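Local coordinates for ORF 37 (Human herpesvirus 8 type M, PDB 3POV), which processes branched or non-linear viral DNA as an endonuclease and exonuclease of the PD-(D/E)XK superfamily, acting on double- and single-stranded substrates, at residues 193-198 with 425-430; 205-210 with 223-228; 210-215 with 386-391; 216-221 with 379-384. All coordinates share one frame; numbering follows the deposited sequence.

Contact 1 of 4, residues 193-198 with 425-430; sequences LATLLH and GGDALD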
loop_
_atom_site.group_PDB
_atom_site.type_symbol
_atom_site.label_atom_id
_atom_site.label_comp_id
_atom_site.label_asym_id
_atom_site.label_seq_id
_atom_site.Cartn_x
_atom_site.Cartn_y
_atom_site.Cartn_z
ATOM N N LEU A 193 -0.770 -5.831 16.316
ATOM C CA LEU A 193 -1.727 -6.723 15.672
ATOM C C LEU A 193 -1.329 -8.192 15.799
ATOM O O LEU A 193 -2.178 -9.059 15.999
ATOM C CB LEU A 193 -1.888 -6.355 14.193
ATOM C CG LEU A 193 -2.316 -4.915 13.897
ATOM C CD1 LEU A 193 -2.165 -4.599 12.418
ATOM C CD2 LEU A 193 -3.740 -4.665 14.362
ATOM N N ALA A 194 -0.035 -8.471 15.688
ATOM C CA ALA A 194 0.433 -9.854 15.712
ATOM C C ALA A 194 0.483 -10.421 17.128
ATOM O O ALA A 194 0.198 -11.599 17.339
ATOM C CB ALA A 194 1.796 -9.971 15.039
ATOM N N THR A 195 0.835 -9.576 18.093
ATOM C CA THR A 195 1.018 -10.010 19.476
ATOM C C THR A 195 -0.240 -9.873 20.333
ATOM O O THR A 195 -0.484 -10.699 21.213
ATOM C CB THR A 195 2.153 -9.227 20.165
ATOM O OG1 THR A 195 3.306 -9.200 19.317
ATOM C CG2 THR A 195 2.520 -9.879 21.485
ATOM N N LEU A 196 -1.030 -8.831 20.078
ATOM C CA LEU A 196 -2.170 -8.503 20.938
ATOM C C LEU A 196 -3.542 -8.868 20.357
ATOM O O LEU A 196 -4.421 -9.328 21.087
ATOM C CB LEU A 196 -2.137 -7.024 21.331
ATOM C CG LEU A 196 -1.384 -6.651 22.614
ATOM C CD1 LEU A 196 -0.371 -7.716 23.021
ATOM C CD2 LEU A 196 -0.716 -5.290 22.465
ATOM N N LEU A 197 -3.732 -8.656 19.057
ATOM C CA LEU A 197 -4.998 -9.008 18.414
ATOM C C LEU A 197 -5.038 -10.464 17.961
ATOM O O LEU A 197 -5.990 -11.181 18.260
ATOM C CB LEU A 197 -5.301 -8.088 17.227
ATOM C CG LEU A 197 -6.179 -6.858 17.473
ATOM C CD1 LEU A 197 -5.507 -5.872 18.424
ATOM C CD2 LEU A 197 -6.522 -6.182 16.157
ATOM N N HIS A 198 -4.008 -10.903 17.243
ATOM C CA HIS A 198 -4.012 -12.246 16.669
ATOM C C HIS A 198 -2.799 -13.071 17.097
ATOM O O HIS A 198 -1.980 -13.448 16.262
ATOM C CB HIS A 198 -4.058 -12.170 15.140
ATOM C CG HIS A 198 -5.083 -11.217 14.607
ATOM N ND1 HIS A 198 -6.379 -11.595 14.326
ATOM C CD2 HIS A 198 -4.997 -9.904 14.286
ATOM C CE1 HIS A 198 -7.049 -10.557 13.863
ATOM N NE2 HIS A 198 -6.234 -9.517 13.829
ATOM N N GLY A 425 3.714 -7.774 24.522
ATOM C CA GLY A 425 3.576 -9.212 24.643
ATOM C C GLY A 425 4.944 -9.847 24.805
ATOM O O GLY A 425 5.715 -9.476 25.693
ATOM N N GLY A 426 5.253 -10.806 23.940
ATOM C CA GLY A 426 6.571 -11.405 23.934
ATOM C C GLY A 426 7.610 -10.438 23.398
ATOM O O GLY A 426 8.662 -10.240 24.007
ATOM N N ASP A 427 7.304 -9.829 22.256
ATOM C CA ASP A 427 8.238 -8.940 21.574
ATOM C C ASP A 427 8.774 -7.835 22.471
ATOM O O ASP A 427 8.292 -7.624 23.583
ATOM C CB ASP A 427 7.583 -8.312 20.339
ATOM C CG ASP A 427 7.161 -9.341 19.312
ATOM O OD1 ASP A 427 6.543 -10.357 19.700
ATOM O OD2 ASP A 427 7.438 -9.127 18.112
ATOM N N ALA A 428 9.782 -7.132 21.973
ATOM C CA ALA A 428 10.311 -5.956 22.645
ATOM C C ALA A 428 9.981 -4.724 21.818
ATOM O O ALA A 428 9.541 -4.834 20.675
ATOM C CB ALA A 428 11.809 -6.083 22.831
ATOM N N LEU A 429 10.179 -3.549 22.399
ATOM C CA LEU A 429 9.963 -2.305 21.674
ATOM C C LEU A 429 11.295 -1.601 21.478
ATOM O O LEU A 429 12.134 -1.579 22.378
ATOM C CB LEU A 429 8.991 -1.400 22.430
ATOM C CG LEU A 429 8.635 -0.066 21.767
ATOM C CD1 LEU A 429 7.795 -0.287 20.519
ATOM C CD2 LEU A 429 7.903 0.842 22.749
ATOM N N ASP A 430 11.499 -1.044 20.290
ATOM C CA ASP A 430 12.710 -0.291 20.011
ATOM C C ASP A 430 12.746 0.941 20.910
ATOM O O ASP A 430 11.820 1.754 20.893
ATOM C CB ASP A 430 12.759 0.117 18.540
ATOM C CG ASP A 430 13.985 0.946 18.207
ATOM O OD1 ASP A 430 14.979 0.867 18.956
ATOM O OD2 ASP A 430 13.958 1.678 17.197
#
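With chi1 at -48°, Thr195 carries its methyl CG2 anti to the backbone N and keeps OG1 close beside that N. One rotation thus settles two tasks: CG2 reaches out to Gly425, 3.4 Å from its CA, and goes on to Gly426, whose N lies 3.8 Å from CG2. Glycine suits this spot twice over, since having no side chain lets the methyl settle directly on CA, and a phi of 56° is easy for it. The hydroxyl branch faces Asp427, whose OD1 is 3.5 Å from Thr195 OG1. No hydrogen bond spans the gap; OG1 is hydrogen-bonded to the carbonyl O of Thr191, one turn back, a common use of threonine within a helix. Leu196 adds a light touch, its CD1 lying 4.4 Å from Gly425 N. The contact is small and superficial. It sets the last turn of helix 181-197, a wider pi-type turn closed by His198 N on Leu193 O, against the turn of the hairpin formed by strands 423-424 and 427-428. Leu196 also packs on Ile424 of strand 423-424, while Leu193 reaches inward to Phe224 of strand 224-226 and to Tyr245 and Ile247 of strand 243-250.

Contact 2 of 4, residues 205-210 with 223-228; sequences LDYGFM and DFAANV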
loop_
_atom_site.group_PDB
_atom_site.type_symbol
_atom_site.label_atom_id
_atom_site.label_comp_id
_atom_site.label_asym_id
_atom_site.label_seq_id
_atom_site.Cartn_x
_atom_site.Cartn_y
_atom_site.Cartn_z
ATOM N N LEU A 205 3.477 -11.442 7.940
ATOM C CA LEU A 205 3.975 -10.103 8.238
ATOM C C LEU A 205 4.716 -9.504 7.045
ATOM O O LEU A 205 4.982 -8.300 7.010
ATOM C CB LEU A 205 4.915 -10.158 9.443
ATOM C CG LEU A 205 4.389 -10.846 10.709
ATOM C CD1 LEU A 205 5.538 -11.390 11.559
ATOM C CD2 LEU A 205 3.503 -9.912 11.528
ATOM N N ASP A 206 5.048 -10.350 6.072
ATOM C CA ASP A 206 5.880 -9.937 4.944
ATOM C C ASP A 206 5.260 -10.229 3.580
ATOM O O ASP A 206 5.063 -11.386 3.209
ATOM C CB ASP A 206 7.258 -10.598 5.030
ATOM C CG ASP A 206 8.064 -10.106 6.210
ATOM O OD1 ASP A 206 8.384 -8.900 6.245
ATOM O OD2 ASP A 206 8.379 -10.923 7.100
ATOM N N TYR A 207 4.967 -9.168 2.837
ATOM C CA TYR A 207 4.486 -9.298 1.469
ATOM C C TYR A 207 5.382 -8.534 0.509
ATOM O O TYR A 207 5.871 -7.446 0.829
ATOM C CB TYR A 207 3.043 -8.810 1.350
ATOM C CG TYR A 207 2.045 -9.732 2.006
ATOM C CD1 TYR A 207 1.522 -10.825 1.318
ATOM C CD2 TYR A 207 1.637 -9.524 3.311
ATOM C CE1 TYR A 207 0.615 -11.674 1.913
ATOM C CE2 TYR A 207 0.730 -10.369 3.917
ATOM C CZ TYR A 207 0.223 -11.444 3.213
ATOM O OH TYR A 207 -0.684 -12.289 3.815
ATOM N N GLY A 208 5.600 -9.115 -0.668
ATOM C CA GLY A 208 6.462 -8.515 -1.664
ATOM C C GLY A 208 5.678 -7.595 -2.568
ATOM O O GLY A 208 4.507 -7.327 -2.324
ATOM N N PHE A 209 6.325 -7.103 -3.614
ATOM C CA PHE A 209 5.633 -6.287 -4.595
ATOM C C PHE A 209 4.696 -7.143 -5.462
ATOM O O PHE A 209 5.114 -8.142 -6.053
ATOM C CB PHE A 209 6.630 -5.530 -5.467
ATOM C CG PHE A 209 5.980 -4.598 -6.443
ATOM C CD1 PHE A 209 5.350 -3.446 -6.005
ATOM C CD2 PHE A 209 5.999 -4.869 -7.797
ATOM C CE1 PHE A 209 4.751 -2.583 -6.895
ATOM C CE2 PHE A 209 5.403 -4.004 -8.691
ATOM C CZ PHE A 209 4.780 -2.862 -8.241
ATOM N N MET A 210 3.428 -6.742 -5.518
ATOM C CA MET A 210 2.397 -7.479 -6.247
ATOM C C MET A 210 1.888 -6.736 -7.480
ATOM O O MET A 210 1.071 -5.826 -7.385
ATOM C CB MET A 210 1.220 -7.798 -5.327
ATOM C CG MET A 210 1.523 -8.860 -4.287
ATOM S SD MET A 210 0.209 -9.050 -3.069
ATOM C CE MET A 210 0.502 -7.604 -2.060
ATOM N N ASP A 223 0.609 -4.930 4.090
ATOM C CA ASP A 223 1.375 -4.755 5.321
ATOM C C ASP A 223 1.298 -5.974 6.221
ATOM O O ASP A 223 2.314 -6.466 6.699
ATOM C CB ASP A 223 0.874 -3.536 6.095
ATOM C CG ASP A 223 1.174 -2.241 5.392
ATOM O OD1 ASP A 223 2.311 -2.081 4.892
ATOM O OD2 ASP A 223 0.274 -1.382 5.338
ATOM N N PHE A 224 0.083 -6.455 6.456
ATOM C CA PHE A 224 -0.124 -7.518 7.425
ATOM C C PHE A 224 -1.405 -8.282 7.121
ATOM O O PHE A 224 -2.389 -7.705 6.672
ATOM C CB PHE A 224 -0.166 -6.925 8.846
ATOM C CG PHE A 224 -0.528 -7.920 9.915
ATOM C CD1 PHE A 224 0.424 -8.780 10.429
ATOM C CD2 PHE A 224 -1.818 -7.993 10.409
ATOM C CE1 PHE A 224 0.091 -9.702 11.414
ATOM C CE2 PHE A 224 -2.157 -8.909 11.392
ATOM C CZ PHE A 224 -1.202 -9.763 11.898
ATOM N N ALA A 225 -1.387 -9.586 7.361
ATOM C CA ALA A 225 -2.598 -10.386 7.227
ATOM C C ALA A 225 -2.731 -11.410 8.354
ATOM O O ALA A 225 -1.777 -12.115 8.682
ATOM C CB ALA A 225 -2.639 -11.071 5.876
ATOM N N ALA A 226 -3.920 -11.487 8.940
ATOM C CA ALA A 226 -4.175 -12.430 10.024
ATOM C C ALA A 226 -4.982 -13.639 9.560
ATOM O O ALA A 226 -5.859 -13.526 8.702
ATOM C CB ALA A 226 -4.879 -11.736 11.185
ATOM N N ASN A 227 -4.672 -14.794 10.140
ATOM C CA ASN A 227 -5.417 -16.023 9.892
ATOM C C ASN A 227 -5.382 -16.458 8.429
ATOM O O ASN A 227 -6.414 -16.506 7.758
ATOM C CB ASN A 227 -6.860 -15.876 10.373
ATOM C CG ASN A 227 -7.550 -17.211 10.560
ATOM O OD1 ASN A 227 -6.992 -18.135 11.158
ATOM N ND2 ASN A 227 -8.774 -17.319 10.059
ATOM N N VAL A 228 -4.185 -16.770 7.943
ATOM C CA VAL A 228 -4.001 -17.222 6.568
ATOM C C VAL A 228 -3.704 -18.721 6.516
ATOM O O VAL A 228 -2.903 -19.235 7.298
ATOM C CB VAL A 228 -2.860 -16.454 5.872
ATOM C CG1 VAL A 228 -3.184 -14.972 5.799
ATOM C CG2 VAL A 228 -1.547 -16.672 6.607
#
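Tyr207 leans across to Ala225, and its side chain can be followed outward atom by atom. Its CB points toward the strand, and chi1 of -71° turns CG anti to the carbonyl carbon, which aims the ring along the start of strand 224-226. Halfway out, CE2 comes to 4.0 Å from Ala225 CB and stands near the backbone carbonyl carbon of Phe224. CZ follows at 3.9 Å from the same methyl. At the tip, OH closes to 3.1 Å from Ala225 CB and ends 4.2 Å from Val228 CG1, so the phenol spans both residues. Alanine suits this strand position because its single methyl lets a large ring approach the backbone so closely. On the other face of the strand, Leu205 CD2 lies 3.4 Å from Phe224 CE1, near the ring plane and at its edge; the two side chains run side by side in the same direction, toward helix 181-197, where both touch Ala194. Near the start of the strand the carbonyls of Leu205 and Asp223 approach, O to O, at 3.3 Å. Two acceptors would ordinarily repel, but the ammonium NZ of Lys190 donates to both and bridges them. The CB of Asp223 points away from the loop, and its carboxylate is a magnesium ligand, with OD2 also accepting from Ile247 N. The chemistry is therefore divided: hydrocarbon packing joins the loop to the strand, while a lysine from the helix offsets the repulsion of the facing carbonyl oxygens and probably helps fix the backbone from which a metal ligand projects.

Contact 3 of 4, residues 210-215 with 386-391; sequences MQSPQN and VEEYIG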
loop_
_atom_site.group_PDB
_atom_site.type_symbol
_atom_site.label_atom_id
_atom_site.label_comp_id
_atom_site.label_asym_id
_atom_site.label_seq_id
_atom_site.Cartn_x
_atom_site.Cartn_y
_atom_site.Cartn_z
ATOM N N MET A 210 3.428 -6.742 -5.518
ATOM C CA MET A 210 2.397 -7.479 -6.247
ATOM C C MET A 210 1.888 -6.736 -7.480
ATOM O O MET A 210 1.071 -5.826 -7.385
ATOM C CB MET A 210 1.220 -7.798 -5.327
ATOM C CG MET A 210 1.523 -8.860 -4.287
ATOM S SD MET A 210 0.209 -9.050 -3.069
ATOM C CE MET A 210 0.502 -7.604 -2.060
ATOM N N GLN A 211 2.375 -7.144 -8.643
ATOM C CA GLN A 211 1.890 -6.604 -9.906
ATOM C C GLN A 211 0.546 -7.199 -10.296
ATOM O O GLN A 211 0.241 -8.349 -9.976
ATOM C CB GLN A 211 2.898 -6.882 -11.014
ATOM C CG GLN A 211 4.206 -6.160 -10.831
ATOM C CD GLN A 211 5.327 -6.808 -11.604
ATOM O OE1 GLN A 211 5.941 -6.183 -12.465
ATOM N NE2 GLN A 211 5.596 -8.073 -11.307
ATOM N N SER A 212 -0.259 -6.402 -10.987
ATOM C CA SER A 212 -1.485 -6.900 -11.591
ATOM C C SER A 212 -1.138 -7.882 -12.701
ATOM O O SER A 212 -0.490 -7.521 -13.682
ATOM C CB SER A 212 -2.303 -5.747 -12.162
ATOM O OG SER A 212 -3.521 -6.225 -12.696
ATOM N N PRO A 213 -1.545 -9.142 -12.542
ATOM C CA PRO A 213 -1.271 -10.100 -13.618
ATOM C C PRO A 213 -2.152 -9.843 -14.841
ATOM O O PRO A 213 -1.803 -10.271 -15.932
ATOM C CB PRO A 213 -1.603 -11.450 -12.976
ATOM C CG PRO A 213 -2.588 -11.119 -11.900
ATOM C CD PRO A 213 -2.197 -9.767 -11.380
ATOM N N GLN A 214 -3.262 -9.134 -14.661
ATOM C CA GLN A 214 -4.205 -8.903 -15.753
ATOM C C GLN A 214 -3.896 -7.696 -16.639
ATOM O O GLN A 214 -4.258 -7.691 -17.817
ATOM C CB GLN A 214 -5.647 -8.832 -15.237
ATOM C CG GLN A 214 -6.236 -10.192 -14.880
ATOM C CD GLN A 214 -6.127 -11.199 -16.023
ATOM O OE1 GLN A 214 -6.942 -11.202 -16.948
ATOM N NE2 GLN A 214 -5.116 -12.063 -15.958
ATOM N N ASN A 215 -3.229 -6.681 -16.094
ATOM C CA ASN A 215 -2.913 -5.492 -16.893
ATOM C C ASN A 215 -1.492 -4.966 -16.730
ATOM O O ASN A 215 -0.999 -4.207 -17.564
ATOM C CB ASN A 215 -3.921 -4.369 -16.623
ATOM C CG ASN A 215 -4.065 -4.054 -15.144
ATOM O OD1 ASN A 215 -3.127 -3.574 -14.498
ATOM N ND2 ASN A 215 -5.250 -4.316 -14.601
ATOM N N VAL A 386 -5.628 -8.203 -4.686
ATOM C CA VAL A 386 -5.727 -9.453 -3.948
ATOM C C VAL A 386 -6.749 -10.372 -4.616
ATOM O O VAL A 386 -6.610 -11.591 -4.581
ATOM C CB VAL A 386 -6.093 -9.208 -2.457
ATOM C CG1 VAL A 386 -6.554 -10.493 -1.786
ATOM C CG2 VAL A 386 -4.913 -8.616 -1.714
ATOM N N GLU A 387 -7.769 -9.774 -5.226
ATOM C CA GLU A 387 -8.768 -10.522 -5.982
ATOM C C GLU A 387 -8.124 -11.306 -7.123
ATOM O O GLU A 387 -8.395 -12.494 -7.300
ATOM C CB GLU A 387 -9.824 -9.583 -6.565
ATOM C CG GLU A 387 -10.765 -8.955 -5.561
ATOM C CD GLU A 387 -11.974 -8.327 -6.233
ATOM O OE1 GLU A 387 -12.258 -7.138 -5.968
ATOM O OE2 GLU A 387 -12.635 -9.021 -7.037
ATOM N N GLU A 388 -7.282 -10.633 -7.901
ATOM C CA GLU A 388 -6.621 -11.266 -9.035
ATOM C C GLU A 388 -5.731 -12.417 -8.587
ATOM O O GLU A 388 -5.611 -13.425 -9.277
ATOM C CB GLU A 388 -5.785 -10.250 -9.813
ATOM C CG GLU A 388 -6.563 -9.071 -10.354
ATOM C CD GLU A 388 -5.681 -8.128 -11.148
ATOM O OE1 GLU A 388 -5.513 -6.965 -10.729
ATOM O OE2 GLU A 388 -5.141 -8.552 -12.188
ATOM N N TYR A 389 -5.101 -12.260 -7.430
ATOM C CA TYR A 389 -4.201 -13.282 -6.915
ATOM C C TYR A 389 -4.971 -14.438 -6.290
ATOM O O TYR A 389 -4.375 -15.414 -5.833
ATOM C CB TYR A 389 -3.242 -12.680 -5.892
ATOM C CG TYR A 389 -2.058 -11.956 -6.493
ATOM C CD1 TYR A 389 -0.770 -12.454 -6.338
ATOM C CD2 TYR A 389 -2.223 -10.775 -7.211
ATOM C CE1 TYR A 389 0.320 -11.799 -6.873
ATOM C CE2 TYR A 389 -1.130 -10.111 -7.756
ATOM C CZ TYR A 389 0.139 -10.633 -7.583
ATOM O OH TYR A 389 1.237 -9.995 -8.120
ATOM N N ILE A 390 -6.296 -14.320 -6.273
ATOM C CA ILE A 390 -7.155 -15.351 -5.701
ATOM C C ILE A 390 -7.983 -16.043 -6.775
ATOM O O ILE A 390 -8.225 -17.245 -6.700
ATOM C CB ILE A 390 -8.115 -14.770 -4.644
ATOM C CG1 ILE A 390 -7.348 -14.321 -3.399
ATOM C CG2 ILE A 390 -9.169 -15.801 -4.263
ATOM C CD1 ILE A 390 -8.223 -13.671 -2.351
ATOM N N GLY A 391 -8.425 -15.274 -7.765
ATOM C CA GLY A 391 -9.226 -15.808 -8.852
ATOM C C GLY A 391 -8.375 -16.424 -9.946
ATOM O O GLY A 391 -8.204 -15.840 -11.017
#
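Glu388 and Ser212 meet at the centre, the serine hydroxyl OG lying 2.9 Å from both carboxylate oxygens, OE1 and OE2. OE2 also accepts from Gln214 N at 3.2 Å, nearly along its C-O axis, with an N-H...O angle of 142°. A chain extended beyond CG gives Glu388 the length to reach from the end of helix 374-388 into this turn, and on the way its CB rests against the Pro213 ring. Beside it, Tyr389 OH donates to Gln211 O at 2.7 Å, in the carbonyl plane and on a lone pair. The phenol ring is filled in on two sides: Met210 SD stands 4.7 Å from the ring centroid, 9° off its normal, in a Met-aromatic contact, and Pro213 CD lies 3.8 Å from CE2. In the next shell, Ser212 OG takes a weak bond from Asn215 N, which ties the turn back on itself. Ser212 also pairs through its backbone with Phe218 of the neighbouring strand. Arg117 binds Pro213 O and Arg65 binds Gln211 OE1, and Cys121 of helix 114-126 packs on Tyr389. Serine, with a short hydroxyl, and proline, which gives up its own N-H, suit a tight turn that offers the next N-H to an acid. The carboxylate is thus gripped by one hydroxyl and one amide, which would probably favour its ionised form, while the tyrosine proton satisfies a buried carbonyl where strand 210-211 ends.

Contact 4 of 4, residues 216-221 with 379-384; sequences GIFGVS and VLLQSS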
loop_
_atom_site.group_PDB
_atom_site.type_symbol
_atom_site.label_atom_id
_atom_site.label_comp_id
_atom_site.label_asym_id
_atom_site.label_seq_id
_atom_site.Cartn_x
_atom_site.Cartn_y
_atom_site.Cartn_z
ATOM N N GLY A 216 -0.840 -5.365 -15.648
ATOM C CA GLY A 216 0.499 -4.896 -15.353
ATOM C C GLY A 216 0.647 -3.387 -15.220
ATOM O O GLY A 216 1.745 -2.859 -15.398
ATOM N N ILE A 217 -0.440 -2.682 -14.913
ATOM C CA ILE A 217 -0.345 -1.236 -14.713
ATOM C C ILE A 217 -0.633 -0.810 -13.271
ATOM O O ILE A 217 -0.343 0.320 -12.886
ATOM C CB ILE A 217 -1.229 -0.434 -15.700
ATOM C CG1 ILE A 217 -2.688 -0.422 -15.251
ATOM C CG2 ILE A 217 -1.084 -0.978 -17.117
ATOM C CD1 ILE A 217 -3.557 0.481 -16.091
ATOM N N PHE A 218 -1.200 -1.716 -12.484
ATOM C CA PHE A 218 -1.408 -1.479 -11.061
ATOM C C PHE A 218 -0.503 -2.391 -10.256
ATOM O O PHE A 218 -0.127 -3.465 -10.712
ATOM C CB PHE A 218 -2.857 -1.741 -10.665
ATOM C CG PHE A 218 -3.835 -0.797 -11.288
ATOM C CD1 PHE A 218 -3.968 0.493 -10.813
ATOM C CD2 PHE A 218 -4.630 -1.203 -12.345
ATOM C CE1 PHE A 218 -4.872 1.366 -11.380
ATOM C CE2 PHE A 218 -5.530 -0.335 -12.918
ATOM C CZ PHE A 218 -5.654 0.954 -12.432
ATOM N N GLY A 219 -0.159 -1.967 -9.050
ATOM C CA GLY A 219 0.703 -2.766 -8.206
ATOM C C GLY A 219 0.684 -2.299 -6.768
ATOM O O GLY A 219 0.584 -1.101 -6.498
ATOM N N VAL A 220 0.775 -3.247 -5.842
ATOM C CA VAL A 220 0.785 -2.914 -4.428
ATOM C C VAL A 220 1.616 -3.896 -3.615
ATOM O O VAL A 220 2.168 -4.862 -4.144
ATOM C CB VAL A 220 -0.632 -2.926 -3.839
ATOM C CG1 VAL A 220 -1.544 -1.970 -4.598
ATOM C CG2 VAL A 220 -1.190 -4.349 -3.845
ATOM N N SER A 221 1.701 -3.620 -2.320
ATOM C CA SER A 221 2.162 -4.589 -1.344
ATOM C C SER A 221 1.268 -4.462 -0.118
ATOM O O SER A 221 0.772 -3.380 0.187
ATOM C CB SER A 221 3.621 -4.348 -0.971
ATOM O OG SER A 221 4.106 -5.406 -0.162
ATOM N N VAL A 379 -6.506 1.072 0.063
ATOM C CA VAL A 379 -7.000 -0.246 0.433
ATOM C C VAL A 379 -7.929 -0.787 -0.650
ATOM O O VAL A 379 -8.093 -1.997 -0.792
ATOM C CB VAL A 379 -7.731 -0.224 1.778
ATOM C CG1 VAL A 379 -7.979 -1.644 2.260
ATOM C CG2 VAL A 379 -6.921 0.550 2.803
ATOM N N LEU A 380 -8.530 0.121 -1.410
ATOM C CA LEU A 380 -9.342 -0.254 -2.557
ATOM C C LEU A 380 -8.472 -0.983 -3.584
ATOM O O LEU A 380 -8.805 -2.093 -4.005
ATOM C CB LEU A 380 -9.979 0.981 -3.185
ATOM C CG LEU A 380 -11.074 0.734 -4.228
ATOM C CD1 LEU A 380 -12.026 1.922 -4.291
ATOM C CD2 LEU A 380 -10.498 0.422 -5.608
ATOM N N LEU A 381 -7.354 -0.360 -3.968
ATOM C CA LEU A 381 -6.439 -0.946 -4.941
ATOM C C LEU A 381 -5.970 -2.307 -4.465
ATOM O O LEU A 381 -5.994 -3.280 -5.214
ATOM C CB LEU A 381 -5.228 -0.042 -5.168
ATOM C CG LEU A 381 -4.790 0.230 -6.611
ATOM C CD1 LEU A 381 -3.372 0.794 -6.661
ATOM C CD2 LEU A 381 -4.896 -1.021 -7.482
ATOM N N GLN A 382 -5.553 -2.366 -3.207
ATOM C CA GLN A 382 -5.041 -3.590 -2.606
ATOM C C GLN A 382 -6.074 -4.721 -2.632
ATOM O O GLN A 382 -5.733 -5.874 -2.893
ATOM C CB GLN A 382 -4.549 -3.310 -1.177
ATOM C CG GLN A 382 -3.473 -2.216 -1.130
ATOM C CD GLN A 382 -2.979 -1.877 0.278
ATOM O OE1 GLN A 382 -3.572 -2.269 1.285
ATOM N NE2 GLN A 382 -1.883 -1.133 0.343
ATOM N N SER A 383 -7.335 -4.392 -2.371
ATOM C CA SER A 383 -8.389 -5.400 -2.388
ATOM C C SER A 383 -8.623 -5.911 -3.811
ATOM O O SER A 383 -8.875 -7.097 -4.018
ATOM C CB SER A 383 -9.690 -4.849 -1.790
ATOM O OG SER A 383 -10.212 -3.798 -2.582
ATOM N N SER A 384 -8.528 -5.006 -4.780
ATOM C CA SER A 384 -8.672 -5.356 -6.187
ATOM C C SER A 384 -7.568 -6.298 -6.640
ATOM O O SER A 384 -7.815 -7.247 -7.375
ATOM C CB SER A 384 -8.658 -4.102 -7.060
ATOM O OG SER A 384 -9.777 -3.281 -6.778
#
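Apolar packing comes first, and Leu381 carries most of it with its two branches. CD2 takes Phe218, approaching its CD1 to 3.8 Å, while CD1 takes Val220, with the CG1 methyl 3.9 Å away. A forked leucine can touch two residues on one side of a strand, here separated by Gly219. Val220 chi1 of -57° sets CG1 anti to the carbonyl carbon, where besides Leu381 it meets Gln382, CG1 lying 4.0 Å from its CG, so that the aliphatic part of the glutamine joins the hydrophobic layer. Strand 218-220 runs nearly at right angles to helix 379-384, their axes 8.3 Å apart at closest.

The clear hydrogen bonds lie within the helix. Leu380 O accepts the regular backbone bond from Ser384 N and also two hydroxyls: Ser383 OG at 2.6 Å and Ser384 OG at 3.2 Å, the latter from above the carbonyl plane. Serine suits this, its short arm folding back on the preceding turn, and Ser383 OG is also met by Lys451 NZ.

Taken together, the chemistry joins an apolar strand-helix seam to a polar edge: the Gln382 side chain lies about 3 Å, between nearest side-chain atoms, from the magnesium ligand Glu246, consistent with a second-shell place beside the metal site.

Contacts 3 and 4, with centres 8 Å apart, press helix 374-388 on the adjacent strands 210-211 and 218-220, which Met210 N joins to Val220 O at 2.6 Å. Met210 also links contact 3 to contact 2, where Gly208 O meets Ser221 OG of contact 4 at 2.9 Å. The centres of contacts 1 and 2 are 16 Å apart, yet they touch through helix 181-197, Leu193 CB packing 3.8 Å from Phe224 CE2; contact 1 is not in touch with contacts 3 and 4. The magnesium site adjoins contacts 2 and 4: contact 2 holds the ligand Asp223, and the nearest side-chain atoms of Gln382 and Met210 stand about 6 and 11 Å from a bound magnesium ion.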